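Local atomic coordinates of phosphoserine phosphatase (Homo sapiens, PDB entry 6HYY), a protein that catalyses the magnesium-dependent hydrolysis of O-phosphoserine to serine and phosphate, as a member of the haloacid dehalogenase-like hydrolases. Residues Asp18-Gly26 and Gly191-Gln199. Residues are numbered along the deposited sequence; the frame is centred on the assembly and turned at random.
Sequences DSTVIREEG and GFGGNVIRQ. With MG (magnesium ion), chain D; SER (serine), chain E.
N195 turns CG anti to its carbonyl carbon (chi1 -71°), aiming its amide at residues 18-26, while bends at chi2 and chi3 carry the R23 guanidinium across it. The contact lies at the active-site end of a haloacid dehalogenase-type sheet, where the loop after strand 188-192 meets the short helix after strand 12-16. N195 is the main direct polar link, used at both amide ends. N195 OD1 accepts from R23 NE at 2.8 Å, in the carbonyl plane, with a weak second bond from NH2; the guanidinium and amide planes stand 66° apart. N195 ND2 donates to S19 O at 3.0 Å and nearly straight (172°), yet from above that carbonyl's plane, and also bonds T84. F192 sets its ring edge against S19 O, with CD2 4.1 Å from T20 CG2, and stacks on F212. In one of two modelled conformers, R198 NH2 lies 4.2 Å from E25 OE2 with no N-H aimed at it, so any attraction is probably charge alone; R198 NE forms a salt bridge to D175, a magnesium ligand with D16 and D18 O. E25 OE2 has firmer partners: S19 OG donates to it at 2.7 Å, as does a magnesium-bound water, also at 2.7 Å from OE2.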
loop_
_atom_site.group_PDB
_atom_site.type_symbol
_atom_site.label_atom_id
_atom_site.label_comp_id
_atom_site.label_asym_id
_atom_site.label_seq_id
_atom_site.Cartn_x
_atom_site.Cartn_y
_atom_site.Cartn_z
ATOM N N ASP A 18 -3.193 -0.259 -1.444
ATOM C CA ASP A 18 -4.519 -0.719 -1.878
ATOM C C ASP A 18 -5.553 -0.564 -0.763
ATOM O O ASP A 18 -5.383 -1.086 0.344
ATOM C CB ASP A 18 -4.531 -2.191 -2.327
ATOM C CG ASP A 18 -3.701 -2.471 -3.584
ATOM O OD1 ASP A 18 -3.419 -1.555 -4.379
ATOM O OD2 ASP A 18 -3.328 -3.654 -3.781
ATOM N N SER A 19 -6.651 0.120 -1.082
ATOM C CA SER A 19 -7.772 0.426 -0.201
ATOM C C SER A 19 -7.409 1.373 0.931
ATOM O O SER A 19 -8.255 1.664 1.775
ATOM C CB SER A 19 -8.421 -0.841 0.368
ATOM O OG SER A 19 -8.852 -1.659 -0.704
ATOM N N THR A 20 -6.185 1.916 0.944
ATOM C CA THR A 20 -5.810 2.936 1.918
ATOM C C THR A 20 -5.476 4.238 1.202
ATOM O O THR A 20 -6.289 5.160 1.226
ATOM C CB THR A 20 -4.655 2.449 2.792
ATOM O OG1 THR A 20 -5.121 1.319 3.543
ATOM C CG2 THR A 20 -4.248 3.514 3.765
ATOM N N VAL A 21 -4.336 4.324 0.525
ATOM C CA VAL A 21 -3.998 5.533 -0.233
ATOM C C VAL A 21 -4.863 5.650 -1.482
ATOM O O VAL A 21 -5.220 6.761 -1.903
ATOM C CB VAL A 21 -2.502 5.514 -0.592
ATOM C CG1 VAL A 21 -2.160 6.636 -1.583
ATOM C CG2 VAL A 21 -1.679 5.682 0.662
ATOM N N ILE A 22 -5.187 4.523 -2.108
ATOM C CA ILE A 22 -6.112 4.516 -3.241
ATOM C C ILE A 22 -7.374 3.750 -2.857
ATOM O O ILE A 22 -7.394 2.956 -1.927
ATOM C CB ILE A 22 -5.482 3.925 -4.517
ATOM C CG1 ILE A 22 -5.093 2.453 -4.295
ATOM C CG2 ILE A 22 -4.296 4.794 -4.987
ATOM C CD1 ILE A 22 -4.486 1.771 -5.528
ATOM N N ARG A 23 -8.451 3.992 -3.615
ATOM C CA ARG A 23 -9.738 3.396 -3.267
ATOM C C ARG A 23 -9.809 1.924 -3.648
ATOM O O ARG A 23 -10.512 1.151 -2.985
ATOM C CB ARG A 23 -10.869 4.183 -3.943
ATOM C CG ARG A 23 -10.694 5.688 -3.801
ATOM C CD ARG A 23 -12.029 6.404 -3.655
ATOM N NE ARG A 23 -12.457 6.414 -2.257
ATOM C CZ ARG A 23 -13.443 7.161 -1.768
ATOM N NH1 ARG A 23 -14.122 7.987 -2.560
ATOM N NH2 ARG A 23 -13.746 7.082 -0.476
ATOM N N GLU A 24 -9.065 1.521 -4.668
ATOM C CA GLU A 24 -9.154 0.216 -5.308
ATOM C C GLU A 24 -7.988 -0.677 -4.882
ATOM O O GLU A 24 -7.080 -0.263 -4.158
ATOM C CB GLU A 24 -9.178 0.390 -6.830
ATOM C CG GLU A 24 -10.151 1.464 -7.357
ATOM C CD GLU A 24 -9.479 2.809 -7.667
ATOM O OE1 GLU A 24 -10.060 3.594 -8.455
ATOM O OE2 GLU A 24 -8.382 3.078 -7.128
ATOM N N GLU A 25 -8.020 -1.925 -5.345
ATOM C CA GLU A 25 -6.879 -2.827 -5.242
ATOM C C GLU A 25 -6.223 -2.885 -6.615
ATOM O O GLU A 25 -6.877 -3.225 -7.607
ATOM C CB GLU A 25 -7.307 -4.219 -4.766
ATOM C CG GLU A 25 -8.107 -4.218 -3.459
ATOM C CD GLU A 25 -7.241 -4.499 -2.236
ATOM O OE1 GLU A 25 -6.621 -5.580 -2.193
ATOM O OE2 GLU A 25 -7.181 -3.645 -1.309
ATOM N N GLY A 26 -4.937 -2.533 -6.676
ATOM C CA GLY A 26 -4.284 -2.383 -7.965
ATOM C C GLY A 26 -4.327 -3.644 -8.806
ATOM O O GLY A 26 -4.611 -3.592 -10.007
ATOM N N GLY A 191 -5.278 1.896 11.997
ATOM C CA GLY A 191 -6.134 1.273 11.003
ATOM C C GLY A 191 -6.980 2.294 10.271
ATOM O O GLY A 191 -7.314 3.352 10.803
ATOM N N PHE A 192 -7.290 1.981 9.015
ATOM C CA PHE A 192 -8.015 2.913 8.151
ATOM C C PHE A 192 -9.218 2.242 7.507
ATOM O O PHE A 192 -9.062 1.275 6.754
ATOM C CB PHE A 192 -7.094 3.477 7.066
ATOM C CG PHE A 192 -7.792 4.460 6.180
ATOM C CD1 PHE A 192 -8.103 5.732 6.653
ATOM C CD2 PHE A 192 -8.154 4.114 4.898
ATOM C CE1 PHE A 192 -8.764 6.636 5.872
ATOM C CE2 PHE A 192 -8.841 5.033 4.091
ATOM C CZ PHE A 192 -9.134 6.286 4.581
ATOM N N GLY A 193 -10.396 2.822 7.720
ATOM C CA GLY A 193 -11.618 2.230 7.201
ATOM C C GLY A 193 -12.408 3.136 6.272
ATOM O O GLY A 193 -13.612 2.942 6.079
ATOM N N GLY A 194 -11.744 4.123 5.671
ATOM C CA GLY A 194 -12.457 5.066 4.817
ATOM C C GLY A 194 -12.995 4.466 3.536
ATOM O O GLY A 194 -13.967 4.977 2.962
ATOM N N ASN A 195 -12.381 3.389 3.052
ATOM C CA ASN A 195 -12.839 2.752 1.826
ATOM C C ASN A 195 -13.671 1.508 2.110
ATOM O O ASN A 195 -14.814 1.399 1.655
ATOM C CB ASN A 195 -11.651 2.436 0.916
ATOM C CG ASN A 195 -11.060 3.696 0.319
ATOM O OD1 ASN A 195 -11.782 4.512 -0.263
ATOM N ND2 ASN A 195 -9.761 3.889 0.496
ATOM N N VAL A 196 -13.114 0.553 2.833
ATOM C CA VAL A 196 -13.878 -0.593 3.313
ATOM C C VAL A 196 -13.382 -0.888 4.715
ATOM O O VAL A 196 -12.177 -0.825 4.988
ATOM C CB VAL A 196 -13.744 -1.815 2.380
ATOM C CG1 VAL A 196 -14.391 -3.057 3.008
ATOM C CG2 VAL A 196 -14.373 -1.532 1.022
ATOM N N ILE A 197 -14.305 -1.104 5.631
ATOM C CA ILE A 197 -13.948 -1.378 7.009
ATOM C C ILE A 197 -13.695 -2.867 7.130
ATOM O O ILE A 197 -14.586 -3.676 6.876
ATOM C CB ILE A 197 -15.066 -0.936 7.964
ATOM C CG1 ILE A 197 -15.187 0.594 7.945
ATOM C CG2 ILE A 197 -14.833 -1.515 9.358
ATOM C CD1 ILE A 197 -16.400 1.131 8.685
ATOM N N ARG A 198 -12.490 -3.241 7.535
ATOM C CA ARG A 198 -12.234 -4.634 7.872
ATOM C C ARG A 198 -12.457 -4.765 9.373
ATOM O O ARG A 198 -11.648 -4.295 10.170
ATOM C CB ARG A 198 -10.836 -5.046 7.423
ATOM C CG ARG A 198 -10.794 -5.320 5.916
ATOM C CD ARG A 198 -9.464 -5.007 5.258
ATOM N NE ARG A 198 -9.647 -4.417 3.932
ATOM C CZ ARG A 198 -9.827 -5.106 2.810
ATOM N NH1 ARG A 198 -9.854 -6.425 2.831
ATOM N NH2 ARG A 198 -9.986 -4.471 1.658
ATOM N N GLN A 199 -13.596 -5.350 9.754
ATOM C CA GLN A 199 -14.037 -5.303 11.145
ATOM C C GLN A 199 -13.026 -5.913 12.100
ATOM O O GLN A 199 -12.896 -5.444 13.235
ATOM C CB GLN A 199 -15.397 -6.004 11.286
ATOM C CG GLN A 199 -16.070 -5.784 12.647
ATOM C CD GLN A 199 -16.417 -4.321 12.912
ATOM O OE1 GLN A 199 -16.778 -3.575 11.997
ATOM N NE2 GLN A 199 -16.305 -3.906 14.171
HETATM MG MG MG D . -4.678 -2.668 1.845
HETATM N N SER E . -1.932 -5.185 -2.307
HETATM C CA SER E . -1.116 -4.407 -1.384
HETATM C C SER E . -0.758 -5.249 -0.166
HETATM O O SER E . -0.972 -4.794 0.952
HETATM C CB SER E . -1.843 -3.162 -0.925
HETATM O OG SER E . -0.988 -2.078 -0.643
HETATM O OXT SER E . -0.290 -6.389 -0.250
HETATM O O HOH W 1 -10.271 1.538 3.896
HETATM O O HOH W 2 -6.535 -3.806 1.306
HETATM O O HOH W 3 -3.916 -4.163 0.690
HETATM O O HOH W 4 -3.872 -4.156 3.296
#